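Side-chain contacts in putative DsbA oxidoreductase SCO1869 (Streptomyces coelicolor A3, PDB 3GL5), which probably acts as a DsbA-type oxidoreductase built round a thioredoxin-like domain: residues I11-P14 against W15-V18; E44-P47 against G48-K51; E76-L79 against G80-A84; E168-A171 against D172-E175; L208-A211 against W212-T216. One frame throughout, in Å; residues are numbered along the deposited sequence.

Interaction 1 (I11-P14 against W15-V18)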
loop_
_atom_site.group_PDB
_atom_site.type_symbol
_atom_site.label_atom_id
_atom_site.label_comp_id
_atom_site.label_asym_id
_atom_site.label_seq_id
_atom_site.Cartn_x
_atom_site.Cartn_y
_atom_site.Cartn_z
ATOM N N ILE A 11 -17.102 9.298 -2.448
ATOM C CA ILE A 11 -18.403 8.675 -2.116
ATOM C C ILE A 11 -19.647 9.368 -2.790
ATOM O O ILE A 11 -20.656 8.703 -3.112
ATOM C CB ILE A 11 -18.585 8.609 -0.565
ATOM C CG1 ILE A 11 -17.409 7.841 0.112
ATOM C CG2 ILE A 11 -19.912 7.961 -0.201
ATOM C CD1 ILE A 11 -17.222 6.370 -0.336
ATOM N N ALA A 12 -19.591 10.693 -2.957
ATOM C CA ALA A 12 -20.694 11.456 -3.579
ATOM C C ALA A 12 -20.521 11.476 -5.111
ATOM O O ALA A 12 -20.549 12.519 -5.729
ATOM C CB ALA A 12 -20.733 12.935 -3.016
ATOM N N CYS A 13 -20.244 10.344 -5.709
ATOM C CA CYS A 13 -19.956 10.305 -7.137
ATOM C C CYS A 13 -20.633 9.035 -7.694
ATOM O O CYS A 13 -20.136 7.937 -7.494
ATOM C CB CYS A 13 -18.447 10.279 -7.297
ATOM S SG CYS A 13 -17.782 9.817 -8.851
ATOM N N PRO A 14 -21.795 9.183 -8.334
ATOM C CA PRO A 14 -22.539 8.000 -8.822
ATOM C C PRO A 14 -21.725 7.140 -9.780
ATOM O O PRO A 14 -21.824 5.937 -9.699
ATOM C CB PRO A 14 -23.758 8.601 -9.547
ATOM C CG PRO A 14 -23.889 10.012 -9.060
ATOM C CD PRO A 14 -22.536 10.455 -8.516
ATOM N N TRP A 15 -20.939 7.744 -10.680
ATOM C CA TRP A 15 -20.050 7.013 -11.602
ATOM C C TRP A 15 -18.866 6.320 -10.960
ATOM O O TRP A 15 -18.292 5.436 -11.572
ATOM C CB TRP A 15 -19.515 7.946 -12.696
ATOM C CG TRP A 15 -20.653 8.413 -13.614
ATOM C CD1 TRP A 15 -21.173 9.685 -13.743
ATOM C CD2 TRP A 15 -21.432 7.573 -14.454
ATOM N NE1 TRP A 15 -22.233 9.675 -14.644
ATOM C CE2 TRP A 15 -22.403 8.388 -15.091
ATOM C CE3 TRP A 15 -21.387 6.206 -14.748
ATOM C CZ2 TRP A 15 -23.321 7.875 -16.020
ATOM C CZ3 TRP A 15 -22.321 5.685 -15.665
ATOM C CH2 TRP A 15 -23.269 6.527 -16.288
ATOM N N CYS A 16 -18.447 6.777 -9.775
ATOM C CA CYS A 16 -17.421 6.084 -8.991
ATOM C C CYS A 16 -17.991 4.741 -8.510
ATOM O O CYS A 16 -17.340 3.698 -8.644
ATOM C CB CYS A 16 -16.996 6.951 -7.803
ATOM S SG CYS A 16 -16.183 8.470 -8.275
ATOM N N TYR A 17 -19.217 4.786 -7.979
ATOM C CA TYR A 17 -19.974 3.610 -7.529
ATOM C C TYR A 17 -20.255 2.607 -8.650
ATOM O O TYR A 17 -20.005 1.415 -8.480
ATOM C CB TYR A 17 -21.278 4.083 -6.923
ATOM C CG TYR A 17 -22.240 3.032 -6.351
ATOM C CD1 TYR A 17 -21.826 2.019 -5.451
ATOM C CD2 TYR A 17 -23.576 3.122 -6.643
ATOM C CE1 TYR A 17 -22.788 1.080 -4.905
ATOM C CE2 TYR A 17 -24.519 2.247 -6.105
ATOM C CZ TYR A 17 -24.140 1.239 -5.256
ATOM O OH TYR A 17 -25.164 0.461 -4.782
ATOM N N VAL A 18 -20.759 3.090 -9.792
ATOM C CA VAL A 18 -20.977 2.242 -10.970
ATOM C C VAL A 18 -19.634 1.765 -11.567
ATOM O O VAL A 18 -19.483 0.567 -11.869
ATOM C CB VAL A 18 -21.910 2.921 -12.063
ATOM C CG1 VAL A 18 -22.212 1.981 -13.200
ATOM C CG2 VAL A 18 -23.245 3.326 -11.437
#
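Cys13 and Cys16 are joined by a CxxC disulfide at a helix start, as in thioredoxin-like oxidoreductases, set where helix 14-28 begins. The SG atoms of Cys13 and Cys16 lie 2.2 Å apart, and the bridge turns through a chi3 of 75°. The two sulfurs reach each other by different routes: Cys13 swings SG anti to its own N (chi1 164°), whereas Cys16 keeps SG beside its N. The CB of Cys16 also settles 3.3 Å from Cys13 O.

That carbonyl sits at the N-cap residue and receives two weak backbone bonds, from Cys16 N at 3.1 Å and from Tyr17 N, the first of them well bent. Pro14 opens the helix. Its ring has no N-H to offer, so the helix loses nothing by placing it in the first turn, and its carbonyl already takes a good bond from Val18 N at 3.0 Å.

Further out, the residues between the cysteines and just after them have partners on other parts of the fold and on the second subunit. Trp15 gives its NE1 to Ala235 O of the second subunit, while the hydroxyl of Tyr17 bonds to Ala89 O and its ring meets Phe128 and Tyr124. Cys13 packs on Cys229 of the second subunit, and Pro14 packs on Cys234 of the second subunit. The touching residues are buried in the assembly, and the second subunit supplies part of the surroundings. Back at the helix start, Pro14 O has two side-chain carbons at 3.4 Å, Tyr17 CB and Val18 CG2.

Interaction 2 (E44-P47 against G48-K51)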
loop_
_atom_site.group_PDB
_atom_site.type_symbol
_atom_site.label_atom_id
_atom_site.label_comp_id
_atom_site.label_asym_id
_atom_site.label_seq_id
_atom_site.Cartn_x
_atom_site.Cartn_y
_atom_site.Cartn_z
ATOM N N GLU A 44 -11.904 14.211 -3.320
ATOM C CA GLU A 44 -13.128 14.928 -2.983
ATOM C C GLU A 44 -13.521 15.794 -4.182
ATOM O O GLU A 44 -12.776 16.685 -4.578
ATOM C CB GLU A 44 -12.943 15.834 -1.755
ATOM C CG GLU A 44 -13.023 15.153 -0.390
ATOM C CD GLU A 44 -12.529 16.074 0.707
ATOM O OE1 GLU A 44 -11.295 16.304 0.817
ATOM O OE2 GLU A 44 -13.373 16.639 1.421
ATOM N N LEU A 45 -14.721 15.581 -4.701
ATOM C CA LEU A 45 -15.257 16.459 -5.735
ATOM C C LEU A 45 -15.486 17.881 -5.192
ATOM O O LEU A 45 -15.324 18.846 -5.928
ATOM C CB LEU A 45 -16.550 15.878 -6.297
ATOM C CG LEU A 45 -16.329 14.712 -7.263
ATOM C CD1 LEU A 45 -17.612 13.901 -7.353
ATOM C CD2 LEU A 45 -15.866 15.211 -8.659
ATOM N N ASP A 46 -15.804 18.010 -3.907
ATOM C CA ASP A 46 -16.049 19.343 -3.348
ATOM C C ASP A 46 -15.374 19.476 -1.989
ATOM O O ASP A 46 -16.019 19.386 -0.940
ATOM C CB ASP A 46 -17.559 19.577 -3.274
ATOM C CG ASP A 46 -17.943 20.973 -2.803
ATOM O OD1 ASP A 46 -17.079 21.882 -2.694
ATOM O OD2 ASP A 46 -19.157 21.144 -2.507
ATOM N N PRO A 47 -14.052 19.649 -1.997
ATOM C CA PRO A 47 -13.354 19.655 -0.701
ATOM C C PRO A 47 -13.675 20.893 0.158
ATOM O O PRO A 47 -13.424 20.886 1.383
ATOM C CB PRO A 47 -11.873 19.663 -1.100
ATOM C CG PRO A 47 -11.860 20.260 -2.520
ATOM C CD PRO A 47 -13.159 19.910 -3.146
ATOM N N GLY A 48 -14.217 21.944 -0.455
ATOM C CA GLY A 48 -14.438 23.178 0.281
ATOM C C GLY A 48 -15.803 23.161 0.918
ATOM O O GLY A 48 -16.150 24.066 1.623
ATOM N N ARG A 49 -16.591 22.133 0.658
ATOM C CA ARG A 49 -17.953 22.117 1.141
ATOM C C ARG A 49 -18.002 21.996 2.670
ATOM O O ARG A 49 -17.159 21.348 3.263
ATOM C CB ARG A 49 -18.709 20.973 0.490
ATOM C CG ARG A 49 -20.143 20.972 0.861
ATOM C CD ARG A 49 -20.880 19.884 0.161
ATOM N NE ARG A 49 -22.286 20.236 0.070
ATOM C CZ ARG A 49 -22.835 20.914 -0.934
ATOM N NH1 ARG A 49 -22.098 21.327 -1.964
ATOM N NH2 ARG A 49 -24.142 21.170 -0.889
ATOM N N ALA A 50 -18.972 22.649 3.307
ATOM C CA ALA A 50 -19.114 22.602 4.771
ATOM C C ALA A 50 -19.826 21.341 5.238
ATOM O O ALA A 50 -20.762 20.860 4.596
ATOM C CB ALA A 50 -19.827 23.837 5.284
ATOM N N LYS A 51 -19.401 20.808 6.372
ATOM C CA LYS A 51 -20.010 19.573 6.835
ATOM C C LYS A 51 -21.533 19.696 6.969
ATOM O O LYS A 51 -22.253 18.769 6.637
ATOM C CB LYS A 51 -19.363 19.073 8.125
ATOM C CG LYS A 51 -19.797 17.631 8.468
ATOM C CD LYS A 51 -18.809 16.934 9.429
ATOM C CE LYS A 51 -19.181 17.112 10.874
ATOM N NZ LYS A 51 -20.452 16.388 11.157
#
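A type I beta turn runs from Asp46 to Arg49, with Pro47 and Gly48 at its two corners, and a salt bridge between the end residues doubles its backbone bond. Pro47 suits the first corner, since its ring already holds phi near the value the turn needs. Arg49 N closes the turn on Asp46 O at 3.2 Å.

On the side-chain level, Asp46 OD2 accepts from Arg49 NH1 at 3.0 Å with a fairly straight N-H of 162°. The guanidinium is met through OD2, which lies at its edge and in its plane, while the carboxylate itself is turned 76° to that plane. Asp46 brings its carboxylate round by setting CG anti to its N (chi1 -176°). Arg49 runs out extended from CG to NE and crosses the aspartate roughly at a right angle. Its CB comes just as near, 3.0 Å from Asp46 OD2, so the acid lies against the root of the arginine as well as its head. The NE of Arg49 bonds to Asp53 O, which ties the guanidinium to the loop further on.

The turn belongs to the surface loop leading from strand 36-42 to strand 55-56. Just ahead of it Leu45 packs on Cys13, and Glu44 lies against Phe101 and His104 of helix 101-111.

Interaction 3 (E76-L79 against G80-A84)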
loop_
_atom_site.group_PDB
_atom_site.type_symbol
_atom_site.label_atom_id
_atom_site.label_comp_id
_atom_site.label_asym_id
_atom_site.label_seq_id
_atom_site.Cartn_x
_atom_site.Cartn_y
_atom_site.Cartn_z
ATOM N N GLU A 76 -30.786 10.543 -13.385
ATOM C CA GLU A 76 -30.881 9.645 -12.236
ATOM C C GLU A 76 -31.509 8.300 -12.592
ATOM O O GLU A 76 -31.033 7.241 -12.127
ATOM C CB GLU A 76 -31.654 10.287 -11.083
ATOM C CG GLU A 76 -30.910 11.420 -10.378
ATOM C CD GLU A 76 -29.443 11.120 -10.135
ATOM O OE1 GLU A 76 -29.124 10.239 -9.311
ATOM O OE2 GLU A 76 -28.610 11.790 -10.793
ATOM N N ASP A 77 -32.560 8.345 -13.398
ATOM C CA ASP A 77 -33.169 7.117 -13.925
ATOM C C ASP A 77 -32.139 6.329 -14.741
ATOM O O ASP A 77 -31.998 5.119 -14.583
ATOM C CB ASP A 77 -34.414 7.414 -14.773
ATOM C CG ASP A 77 -35.551 8.025 -13.957
ATOM O OD1 ASP A 77 -35.517 8.032 -12.724
ATOM O OD2 ASP A 77 -36.505 8.539 -14.555
ATOM N N ASN A 78 -31.391 7.018 -15.590
ATOM C CA ASN A 78 -30.364 6.327 -16.321
ATOM C C ASN A 78 -29.306 5.703 -15.422
ATOM O O ASN A 78 -28.880 4.564 -15.645
ATOM C CB ASN A 78 -29.658 7.234 -17.306
ATOM C CG ASN A 78 -28.486 6.524 -17.951
ATOM O OD1 ASN A 78 -28.641 5.426 -18.495
ATOM N ND2 ASN A 78 -27.297 7.131 -17.876
ATOM N N LEU A 79 -28.878 6.451 -14.411
ATOM C CA LEU A 79 -27.902 5.944 -13.468
ATOM C C LEU A 79 -28.466 4.734 -12.717
ATOM O O LEU A 79 -27.756 3.777 -12.447
ATOM C CB LEU A 79 -27.457 7.060 -12.524
ATOM C CG LEU A 79 -26.235 7.849 -13.036
ATOM C CD1 LEU A 79 -26.125 9.230 -12.330
ATOM C CD2 LEU A 79 -24.990 7.026 -12.804
ATOM N N GLY A 80 -29.742 4.790 -12.373
ATOM C CA GLY A 80 -30.402 3.650 -11.748
ATOM C C GLY A 80 -30.415 2.413 -12.636
ATOM O O GLY A 80 -30.190 1.301 -12.166
ATOM N N ALA A 81 -30.665 2.597 -13.918
ATOM C CA ALA A 81 -30.607 1.463 -14.847
ATOM C C ALA A 81 -29.198 0.853 -14.941
ATOM O O ALA A 81 -29.040 -0.397 -14.953
ATOM C CB ALA A 81 -31.119 1.890 -16.280
ATOM N N GLN A 82 -28.177 1.701 -15.023
ATOM C CA GLN A 82 -26.825 1.206 -15.235
ATOM C C GLN A 82 -26.277 0.568 -13.950
ATOM O O GLN A 82 -25.527 -0.416 -14.010
ATOM C CB GLN A 82 -25.904 2.318 -15.758
ATOM C CG GLN A 82 -26.365 2.953 -17.087
ATOM C CD GLN A 82 -25.256 3.712 -17.793
ATOM O OE1 GLN A 82 -24.109 3.286 -17.804
ATOM N NE2 GLN A 82 -25.599 4.834 -18.394
ATOM N N ALA A 83 -26.657 1.130 -12.800
ATOM C CA ALA A 83 -26.368 0.516 -11.500
ATOM C C ALA A 83 -27.034 -0.861 -11.446
ATOM O O ALA A 83 -26.345 -1.828 -11.131
ATOM C CB ALA A 83 -26.858 1.417 -10.323
ATOM N N ALA A 84 -28.332 -0.978 -11.795
ATOM C CA ALA A 84 -28.987 -2.300 -11.715
ATOM C C ALA A 84 -28.220 -3.336 -12.537
ATOM O O ALA A 84 -28.012 -4.474 -12.107
ATOM C CB ALA A 84 -30.440 -2.249 -12.151
#
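Asn78 and Gln82, one helical turn apart on helix 69-85, meet through their side-chain amides. In the conformer given for Gln82, one of two deposited, NE2 donates to Asn78 OD1 at 3.1 Å along a straight N-H. The acceptor lies in the amide plane of Gln82, but NE2 enters from the side of the Asn78 carbonyl (C=O...N angle 92°), the amide planes being 58° apart. Gln82 NE2 also lies 2.9 Å from Asn78 ND2, donor against donor, which leaves the amide orientation and this bond in doubt. Asn78 holds its amide over this turn with CG anti to the backbone N (chi1 174°).

Backbone bonds run underneath in the i to i+4 pattern, among them Gly80 N to Glu76 O at 2.8 Å and Gln82 N to Asn78 O.

Carbon contacts are few: Gln82 CG lies 3.3 Å from the backbone Asn78 O. Apolar packing comes from Leu79, on Pro14 and Trp15 of helix 14-28.

A valine in place of Asn78 would probably leave Gln82 NE2 without this acceptor and its amide freer to turn. The amide pair itself is neutral; Gln82 OE1 faces the charged Arg22 of helix 14-28, so one amide links the two helices.

Interaction 4 (E168-A171 against D172-E175)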
loop_
_atom_site.group_PDB
_atom_site.type_symbol
_atom_site.label_atom_id
_atom_site.label_comp_id
_atom_site.label_asym_id
_atom_site.label_seq_id
_atom_site.Cartn_x
_atom_site.Cartn_y
_atom_site.Cartn_z
ATOM N N GLU A 168 -3.188 11.992 5.204
ATOM C CA GLU A 168 -3.333 10.879 4.302
ATOM C C GLU A 168 -4.381 11.181 3.222
ATOM O O GLU A 168 -4.178 10.886 2.054
ATOM C CB GLU A 168 -3.742 9.620 5.086
ATOM C CG GLU A 168 -2.610 8.989 5.895
ATOM C CD GLU A 168 -2.325 9.730 7.193
ATOM O OE1 GLU A 168 -3.021 10.713 7.551
ATOM O OE2 GLU A 168 -1.391 9.309 7.877
ATOM N N VAL A 169 -5.503 11.765 3.612
ATOM C CA VAL A 169 -6.485 12.189 2.620
ATOM C C VAL A 169 -5.879 13.194 1.640
ATOM O O VAL A 169 -5.981 13.015 0.419
ATOM C CB VAL A 169 -7.744 12.752 3.289
ATOM C CG1 VAL A 169 -8.726 13.314 2.216
ATOM C CG2 VAL A 169 -8.386 11.632 4.110
ATOM N N ARG A 170 -5.259 14.255 2.164
ATOM C CA ARG A 170 -4.694 15.275 1.309
ATOM C C ARG A 170 -3.612 14.679 0.406
ATOM O O ARG A 170 -3.510 15.077 -0.723
ATOM C CB ARG A 170 -4.115 16.474 2.133
ATOM C CG ARG A 170 -5.105 17.199 2.984
ATOM C CD ARG A 170 -6.274 17.738 2.164
ATOM N NE ARG A 170 -7.240 18.422 3.036
ATOM C CZ ARG A 170 -8.548 18.427 2.851
ATOM N NH1 ARG A 170 -9.063 17.807 1.800
ATOM N NH2 ARG A 170 -9.344 19.056 3.710
ATOM N N ALA A 171 -2.792 13.747 0.900
ATOM C CA ALA A 171 -1.717 13.185 0.090
ATOM C C ALA A 171 -2.286 12.405 -1.109
ATOM O O ALA A 171 -1.770 12.500 -2.197
ATOM C CB ALA A 171 -0.805 12.306 0.950
ATOM N N ASP A 172 -3.391 11.683 -0.927
ATOM C CA ASP A 172 -4.055 11.003 -2.039
ATOM C C ASP A 172 -4.554 12.059 -3.029
ATOM O O ASP A 172 -4.414 11.925 -4.251
ATOM C CB ASP A 172 -5.256 10.222 -1.507
ATOM C CG ASP A 172 -4.900 8.811 -1.022
ATOM O OD1 ASP A 172 -3.729 8.393 -1.059
ATOM O OD2 ASP A 172 -5.823 8.104 -0.612
ATOM N N GLU A 173 -5.125 13.137 -2.500
ATOM C CA GLU A 173 -5.682 14.166 -3.388
ATOM C C GLU A 173 -4.573 14.858 -4.150
ATOM O O GLU A 173 -4.695 15.121 -5.311
ATOM C CB GLU A 173 -6.523 15.183 -2.602
ATOM C CG GLU A 173 -7.764 14.548 -2.088
ATOM C CD GLU A 173 -8.533 15.406 -1.065
ATOM O OE1 GLU A 173 -7.964 16.382 -0.502
ATOM O OE2 GLU A 173 -9.731 15.109 -0.845
ATOM N N ARG A 174 -3.497 15.151 -3.460
ATOM C CA ARG A 174 -2.301 15.716 -4.070
ATOM C C ARG A 174 -1.797 14.860 -5.246
ATOM O O ARG A 174 -1.574 15.357 -6.339
ATOM C CB ARG A 174 -1.220 15.897 -3.003
ATOM C CG ARG A 174 0.072 16.385 -3.551
ATOM C CD ARG A 174 1.117 16.418 -2.500
ATOM N NE ARG A 174 1.762 15.119 -2.247
ATOM C CZ ARG A 174 1.853 14.529 -1.046
ATOM N NH1 ARG A 174 1.315 15.098 0.023
ATOM N NH2 ARG A 174 2.504 13.374 -0.908
ATOM N N GLU A 175 -1.615 13.564 -4.998
ATOM C CA GLU A 175 -1.159 12.580 -6.011
ATOM C C GLU A 175 -2.068 12.555 -7.277
ATOM O O GLU A 175 -1.572 12.578 -8.418
ATOM C CB GLU A 175 -1.090 11.218 -5.321
ATOM C CG GLU A 175 -0.528 10.083 -6.128
ATOM C CD GLU A 175 0.974 10.048 -6.093
ATOM O OE1 GLU A 175 1.546 10.150 -4.978
ATOM O OE2 GLU A 175 1.580 9.910 -7.177
#
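Arg170 and Glu173 lie side by side and point the same way, their guanidinium and carboxylate planes only 28° apart. NH1 of Arg170 meets Glu173 OE1 at 2.9 Å on the syn lone pair, and the bond runs in the guanidinium plane. A bend at chi2 (-57°) curls the arginine back over the helix to reach it. Val169 also runs alongside the acid, its CG1 3.7 Å from Glu173 OE2.

This is an i to i+3 salt bridge on helix 166-178, whose backbone is knit by i to i+4 bonds such as Arg174 N to Arg170 O at 2.7 Å. Arg170 NH1 has a second carboxylate, Glu44 OE1, which also comes close to Glu173 OE2; that crowding of like charges is likely to favour a shared proton. An alanine here in place of Glu173 would probably take one of its carboxylate partners from Arg170 and remove the carboxylate lying against Val169 CG1.

Arg174 folds the other way, bending at chi3 so that one face of its guanidinium lies over the Ala171 backbone, with Ala171 O above its centre. NH1 of Arg174 stands 3.6 Å from Ala171 CB. Asp172, meanwhile, turns to Arg41 and to Ser42 N of strand 36-42.

Interaction 5 (L208-A211 against W212-T216)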
loop_
_atom_site.group_PDB
_atom_site.type_symbol
_atom_site.label_atom_id
_atom_site.label_comp_id
_atom_site.label_asym_id
_atom_site.label_seq_id
_atom_site.Cartn_x
_atom_site.Cartn_y
_atom_site.Cartn_z
ATOM N N LEU A 208 -6.313 -3.114 -18.712
ATOM C CA LEU A 208 -5.549 -4.126 -17.974
ATOM C C LEU A 208 -4.547 -4.859 -18.876
ATOM O O LEU A 208 -3.378 -5.008 -18.528
ATOM C CB LEU A 208 -6.495 -5.122 -17.302
ATOM C CG LEU A 208 -7.281 -4.568 -16.114
ATOM C CD1 LEU A 208 -8.516 -5.404 -15.681
ATOM C CD2 LEU A 208 -6.346 -4.353 -14.957
ATOM N N THR A 209 -4.995 -5.253 -20.064
ATOM C CA THR A 209 -4.203 -6.131 -20.930
ATOM C C THR A 209 -3.035 -5.421 -21.535
ATOM O O THR A 209 -1.936 -5.958 -21.603
ATOM C CB THR A 209 -5.068 -6.736 -22.031
ATOM O OG1 THR A 209 -5.961 -7.663 -21.415
ATOM C CG2 THR A 209 -4.218 -7.472 -23.073
ATOM N N GLN A 210 -3.292 -4.196 -21.962
ATOM C CA GLN A 210 -2.285 -3.330 -22.528
ATOM C C GLN A 210 -1.257 -2.977 -21.469
ATOM O O GLN A 210 -0.059 -3.084 -21.700
ATOM C CB GLN A 210 -2.957 -2.063 -23.057
ATOM C CG GLN A 210 -2.220 -1.407 -24.185
ATOM C CD GLN A 210 -2.943 -0.185 -24.685
ATOM O OE1 GLN A 210 -4.147 -0.036 -24.477
ATOM N NE2 GLN A 210 -2.214 0.702 -25.342
ATOM N N ALA A 211 -1.746 -2.581 -20.300
ATOM C CA ALA A 211 -0.903 -2.181 -19.171
ATOM C C ALA A 211 -0.028 -3.353 -18.783
ATOM O O ALA A 211 1.197 -3.209 -18.703
ATOM C CB ALA A 211 -1.744 -1.741 -17.985
ATOM N N TRP A 212 -0.652 -4.513 -18.577
ATOM C CA TRP A 212 0.103 -5.739 -18.309
ATOM C C TRP A 212 1.080 -6.033 -19.438
ATOM O O TRP A 212 2.266 -6.251 -19.207
ATOM C CB TRP A 212 -0.844 -6.913 -18.168
ATOM C CG TRP A 212 -0.180 -8.154 -17.702
ATOM C CD1 TRP A 212 0.356 -9.158 -18.487
ATOM C CD2 TRP A 212 0.006 -8.559 -16.342
ATOM N NE1 TRP A 212 0.870 -10.148 -17.683
ATOM C CE2 TRP A 212 0.665 -9.811 -16.366
ATOM C CE3 TRP A 212 -0.322 -7.986 -15.103
ATOM C CZ2 TRP A 212 1.010 -10.500 -15.194
ATOM C CZ3 TRP A 212 0.016 -8.670 -13.934
ATOM C CH2 TRP A 212 0.680 -9.915 -13.990
ATOM N N GLY A 213 0.580 -6.005 -20.667
ATOM C CA GLY A 213 1.369 -6.474 -21.791
ATOM C C GLY A 213 2.632 -5.667 -21.977
ATOM O O GLY A 213 3.659 -6.192 -22.383
ATOM N N GLU A 214 2.560 -4.384 -21.658
ATOM C CA GLU A 214 3.635 -3.467 -21.989
ATOM C C GLU A 214 4.651 -3.153 -20.896
ATOM O O GLU A 214 5.537 -2.335 -21.117
ATOM C CB GLU A 214 3.058 -2.181 -22.588
ATOM C CG GLU A 214 2.433 -2.425 -23.966
ATOM C CD GLU A 214 1.298 -1.460 -24.282
ATOM O OE1 GLU A 214 1.019 -0.588 -23.423
ATOM O OE2 GLU A 214 0.697 -1.566 -25.390
ATOM N N ARG A 215 4.535 -3.778 -19.723
ATOM C CA ARG A 215 5.568 -3.618 -18.705
ATOM C C ARG A 215 6.842 -4.265 -19.225
ATOM O O ARG A 215 6.858 -5.458 -19.518
ATOM C CB ARG A 215 5.185 -4.285 -17.379
ATOM C CG ARG A 215 3.721 -4.193 -17.011
ATOM C CD ARG A 215 3.366 -5.239 -15.985
ATOM N NE ARG A 215 3.714 -6.575 -16.465
ATOM C CZ ARG A 215 4.189 -7.545 -15.689
ATOM N NH1 ARG A 215 4.402 -7.315 -14.399
ATOM N NH2 ARG A 215 4.483 -8.727 -16.209
ATOM N N THR A 216 7.913 -3.487 -19.344
ATOM C CA THR A 216 9.207 -4.060 -19.749
ATOM C C THR A 216 9.901 -4.535 -18.488
ATOM O O THR A 216 9.589 -4.029 -17.407
ATOM C CB THR A 216 10.113 -3.035 -20.481
ATOM O OG1 THR A 216 10.358 -1.910 -19.620
ATOM C CG2 THR A 216 9.456 -2.568 -21.792
#
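The last turn of helix 201-213 carries Trp212 N to Leu208 O at 2.8 Å and Gly213 N to Thr209 O at 2.7 Å, and Glu214 N follows with a bond to Gln210 O and a weak, longer one to Ala211 O.

Gln210 and Glu214 meet at the methylene, not at the polar ends. The carboxylate of Glu214 bears on Gln210 CG, with OE2 at 3.2 Å from that carbon, and the amide of Gln210 stands nearly perpendicular to it, 86° between planes. Glu214 reaches back with an extended chain, CG beside its own N (chi1 -68°), which brings OE1 to 3.2 Å from Gln210 O, a close approach of two acceptors. That OE1 is bonded to Tyr193 OH. Gln210 was modelled in two conformers, so the detail of its amide is the less certain half.

Helix 201-213 belongs to the thioredoxin-like fold and lies against the central sheet: Leu208 packs on Met3 and Val5 of strand 3-9 and on Leu189 of strand 186-189, and Ala211 reaches Met3 and Leu189 too.

Past the turn, Arg215 doubles back on Trp212. Its NE donates to Trp212 O at 3.1 Å, in the carbonyl plane and on a lone pair. A bend at chi3 (-56°) brings NH2 of Arg215 over one face of the indole near its rim, 3.9 Å above the ring plane of Trp212, while NH1 bonds weakly to His2 O. The ring of Trp212 also stacks with His32. Arg215 CG comes 3.2 Å from Ala211 O.

In the fold
All five contacts are local, between neighbouring stretches, so they follow one another in series and none nests in or crosses another. Interaction 1 comes first, where the loop after strand 3-9 enters helix 14-28. Interaction 2 follows in the loop after strand 36-42, and its Leu45 touches interaction 1 at Ala12 and Cys13. Interaction 3, on helix 69-85, leans on interaction 1 through Trp15, Pro14, Leu79 and Gln82. Interaction 4, on helix 166-178, meets interaction 2 at Glu44. Interaction 5 lies apart on helix 201-213, against the sheet. Interactions 3 and 4 lie on opposite sides of the chain's centre, about 30 Å between centres, joined by way of interactions 1 and 2.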